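PDB 1XSZ: guanine nucleotide exchange protein from Legionella pneumophila, which probably acts as a guanine nucleotide exchange factor for ADP-ribosylation factors through its Sec7 domain, with a C-terminal domain that caps the active site. Local coordinates for residues E42-A45 with E46-Q50; I26-I29 with K30-C33. All coordinates share one frame; numbering follows the deposited sequence.

Interaction 1: E42-A45 with E46-Q50; sequences EEIA and EFFHQ
Ile44 and Phe48 sit one turn apart on helix 40-50 and point the same way. The methyl CG2 of Ile44 lies over the face of the Phe48 ring. It is 4.0 Å from the ring centroid and 27° off the normal, a CH-pi contact. Its nearest ring atom is CZ of Phe48, 3.6 Å from Ile44 CG2. In Ile44 a chi1 of -66° sets CG1 beside the backbone N and leaves CG2 anti to it, which turns CG2 toward the face of Phe48. Both residues are buried, and this is the tightly packed part of the contact. Carbonyl O of Ile44 also stands above one face of that ring, 3.5 Å from Phe48 CG and offset toward the rim. The same oxygen accepts the backbone N-H of Phe48 at 3.1 Å. Equivalent alpha-helical bonds run from Glu46 N to Glu42 O, Phe47 N to Glu43 O and His49 N to Ala45 O.

The solvent side is looser. Glu42 is exposed and its carboxylate leads away from 46-50. Gln50 is partly exposed, and its NE2 donates to OE2 of Glu46 at 3.2 Å. That bond is fairly straight, 158° at the hydrogen. It lies in the amide plane of Gln50 and nearly along the C-O axis of the carboxylate. The pair is an i to i+4 side-chain bridge near the C-terminal end of the helix. Glu46 and His49 are held by neighbours. Glu46 is buried against Gln81. His49 ND1 is hydrogen-bonded to OE1 of Gln81, and its ring stacks with Phe78.

Within the all-helical Sec7 domain, helix 40-50 packs among its neighbours. Phe47 meets helix 11-20, Glu43, Ile44 and Phe48 reach helix 22-35, and Ala45, Ile44 and Phe48 touch helix 69-80.

Interaction 2: I26-I29 with K30-C33; sequences INKI and KEIC
Ile26 and Lys30 meet across one turn of helix 22-35, an alpha-helix of the Sec7 domain. Their side chains cross obliquely, with CG2 of Ile26 3.9 Å from CD of Lys30. The lysine CG is anti to its own carbonyl carbon (chi1 -64°), and this brings CG to 3.2 Å from Ile26 O. The chain then bends at chi3 (65°), and NZ forms a salt bridge with Glu70. Ile26 O also accepts the backbone N-H of Lys30.

Glu31 lies along the exposed side. Its CG passes 3.0 Å from Asn27 O, which accepts Glu31 N. In the conformer given, NZ of Lys28 stays 6.1 Å from OE1 of Glu31, so any attraction between the charges is probably modest.

Ile26, Ile29 and Cys33 are the buried residues. Ile26 touches Ile44 and Phe48 of helix 40-50. Ile29 touches Ile44 of helix 40-50, Ile14 of helix 11-20 and Ile7 of helix 5-9. Ile32, one turn after Lys28, packs on Ile7 and Ile14 at the margin. Cys33 follows Ile29 by one turn, and its SG lies 4.0 Å from CG2 of Ile29.

How the interactions relate
From the N terminus, interaction 2 comes first, on helix 22-35, and interaction 1 follows on helix 40-50. Each lies within one unbroken helix, so neither closes a long loop. They are in series and do not nest or cross. Residues 36-39 join the two helices, which lie against each other, and the contacts touch directly. Ile26 CD1 reaches Ile44 CG2 at 3.7 Å and also packs on Phe48 CZ. Ile29 CG2 meets Ile44 CG1 at 3.8 Å, and Cys33 SG meets Glu43 CB at 3.7 Å. This order advances along helix 22-35 while receding along helix 40-50. Both helices also pack on helix 11-20, in the N-terminal helical part of the Sec7 domain.

Interaction 1: E42-A45 with E46-Q50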
# COMPACT_ATOMS: atom_id res chain seq x y z
N GLU A 42 -21.20 -1.77 3.80
CA GLU A 42 -21.70 -1.12 2.60
C GLU A 42 -21.91 0.37 2.86
O GLU A 42 -21.73 1.20 1.97
CB GLU A 42 -23.01 -1.76 2.13
CG GLU A 42 -22.86 -3.23 1.72
CD GLU A 42 -23.18 -4.20 2.84
OE1 GLU A 42 -22.72 -3.99 3.99
OE2 GLU A 42 -23.89 -5.20 2.57
N GLU A 43 -22.27 0.70 4.10
CA GLU A 43 -22.50 2.09 4.47
C GLU A 43 -21.20 2.89 4.52
O GLU A 43 -21.15 4.04 4.11
CB GLU A 43 -23.22 2.17 5.82
CG GLU A 43 -23.92 3.50 6.05
CD GLU A 43 -25.06 3.74 5.07
OE1 GLU A 43 -25.36 4.92 4.80
OE2 GLU A 43 -25.66 2.76 4.58
N ILE A 44 -20.14 2.27 5.03
CA ILE A 44 -18.85 2.95 5.08
C ILE A 44 -18.39 3.22 3.65
O ILE A 44 -17.97 4.33 3.32
CB ILE A 44 -17.79 2.09 5.81
CG1 ILE A 44 -18.17 1.94 7.29
CG2 ILE A 44 -16.41 2.72 5.66
CD1 ILE A 44 -17.32 0.93 8.03
N ALA A 45 -18.49 2.21 2.79
CA ALA A 45 -18.09 2.36 1.40
C ALA A 45 -18.89 3.46 0.70
O ALA A 45 -18.34 4.27 -0.03
CB ALA A 45 -18.26 1.04 0.66
N GLU A 46 -20.20 3.48 0.94
CA GLU A 46 -21.04 4.50 0.33
C GLU A 46 -20.68 5.90 0.82
O GLU A 46 -20.73 6.85 0.05
CB GLU A 46 -22.52 4.20 0.62
CG GLU A 46 -23.50 5.15 -0.06
CD GLU A 46 -23.42 5.11 -1.58
OE1 GLU A 46 -23.41 3.99 -2.15
OE2 GLU A 46 -23.37 6.19 -2.21
N PHE A 47 -20.31 6.01 2.09
CA PHE A 47 -19.94 7.30 2.65
C PHE A 47 -18.66 7.82 1.97
O PHE A 47 -18.55 9.00 1.67
CB PHE A 47 -19.70 7.19 4.16
CG PHE A 47 -19.72 8.52 4.87
CD1 PHE A 47 -20.93 9.17 5.14
CD2 PHE A 47 -18.54 9.13 5.26
CE1 PHE A 47 -20.95 10.41 5.77
CE2 PHE A 47 -18.55 10.38 5.90
CZ PHE A 47 -19.76 11.01 6.15
N PHE A 48 -17.71 6.92 1.73
CA PHE A 48 -16.46 7.29 1.06
C PHE A 48 -16.77 7.87 -0.32
O PHE A 48 -16.17 8.87 -0.73
CB PHE A 48 -15.56 6.07 0.91
CG PHE A 48 -14.91 5.60 2.19
CD1 PHE A 48 -14.34 4.33 2.25
CD2 PHE A 48 -14.83 6.42 3.31
CE1 PHE A 48 -13.70 3.89 3.40
CE2 PHE A 48 -14.18 5.99 4.47
CZ PHE A 48 -13.62 4.72 4.51
N HIS A 49 -17.68 7.23 -1.05
CA HIS A 49 -18.05 7.71 -2.38
C HIS A 49 -18.81 9.03 -2.29
O HIS A 49 -18.47 10.00 -2.98
CB HIS A 49 -18.93 6.67 -3.09
CG HIS A 49 -18.16 5.57 -3.75
ND1 HIS A 49 -18.45 4.24 -3.55
CD2 HIS A 49 -17.15 5.61 -4.64
CE1 HIS A 49 -17.64 3.50 -4.29
NE2 HIS A 49 -16.84 4.31 -4.97
N GLN A 50 -19.82 9.07 -1.44
CA GLN A 50 -20.65 10.27 -1.28
C GLN A 50 -19.91 11.51 -0.80
O GLN A 50 -20.16 12.61 -1.28
CB GLN A 50 -21.79 9.99 -0.30
CG GLN A 50 -22.94 9.17 -0.85
CD GLN A 50 -23.69 9.90 -1.94
OE1 GLN A 50 -23.88 11.11 -1.87
NE2 GLN A 50 -24.14 9.16 -2.95

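Interaction 2: I26-I29 with K30-C33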
# COMPACT_ATOMS: atom_id res chain seq x y z
N ILE A 26 -14.85 6.05 11.45
CA ILE A 26 -15.34 4.72 11.12
C ILE A 26 -16.21 4.21 12.27
O ILE A 26 -17.30 3.68 12.04
CB ILE A 26 -14.17 3.73 10.88
CG1 ILE A 26 -13.39 4.15 9.62
CG2 ILE A 26 -14.69 2.31 10.75
CD1 ILE A 26 -14.20 4.09 8.34
N ASN A 27 -15.73 4.37 13.50
CA ASN A 27 -16.49 3.92 14.66
C ASN A 27 -17.84 4.62 14.77
O ASN A 27 -18.83 4.00 15.15
CB ASN A 27 -15.68 4.15 15.94
CG ASN A 27 -14.57 3.13 16.11
OD1 ASN A 27 -13.72 3.24 17.00
ND2 ASN A 27 -14.56 2.11 15.25
N LYS A 28 -17.89 5.90 14.44
CA LYS A 28 -19.14 6.65 14.50
C LYS A 28 -20.14 6.07 13.51
O LYS A 28 -21.32 5.91 13.83
CB LYS A 28 -18.90 8.13 14.21
CG LYS A 28 -18.24 8.88 15.35
CD LYS A 28 -18.16 10.37 15.06
CE LYS A 28 -17.65 11.14 16.27
NZ LYS A 28 -16.31 10.68 16.70
N ILE A 29 -19.68 5.77 12.30
CA ILE A 29 -20.55 5.21 11.28
C ILE A 29 -21.08 3.86 11.77
O ILE A 29 -22.28 3.58 11.66
CB ILE A 29 -19.81 4.98 9.94
CG1 ILE A 29 -19.46 6.33 9.31
CG2 ILE A 29 -20.68 4.15 8.99
CD1 ILE A 29 -18.57 6.21 8.08
N LYS A 30 -20.19 3.05 12.33
CA LYS A 30 -20.58 1.74 12.84
C LYS A 30 -21.59 1.84 13.98
O LYS A 30 -22.49 1.02 14.08
CB LYS A 30 -19.33 0.97 13.30
CG LYS A 30 -18.37 0.64 12.17
CD LYS A 30 -17.10 -0.04 12.66
CE LYS A 30 -17.37 -1.40 13.27
NZ LYS A 30 -16.11 -2.09 13.64
N GLU A 31 -21.44 2.86 14.82
CA GLU A 31 -22.37 3.04 15.94
C GLU A 31 -23.76 3.38 15.43
O GLU A 31 -24.76 2.87 15.93
CB GLU A 31 -21.87 4.14 16.88
CG GLU A 31 -20.58 3.77 17.60
CD GLU A 31 -20.18 4.82 18.62
OE1 GLU A 31 -19.95 5.98 18.23
OE2 GLU A 31 -20.09 4.48 19.82
N ILE A 32 -23.83 4.24 14.42
CA ILE A 32 -25.10 4.64 13.84
C ILE A 32 -25.75 3.44 13.15
O ILE A 32 -26.96 3.23 13.28
CB ILE A 32 -24.92 5.77 12.81
CG1 ILE A 32 -24.42 7.03 13.52
CG2 ILE A 32 -26.24 6.05 12.08
CD1 ILE A 32 -24.11 8.18 12.59
N CYS A 33 -24.95 2.66 12.44
CA CYS A 33 -25.47 1.48 11.75
C CYS A 33 -26.04 0.46 12.73
O CYS A 33 -27.04 -0.19 12.44
CB CYS A 33 -24.38 0.84 10.89
SG CYS A 33 -23.92 1.82 9.44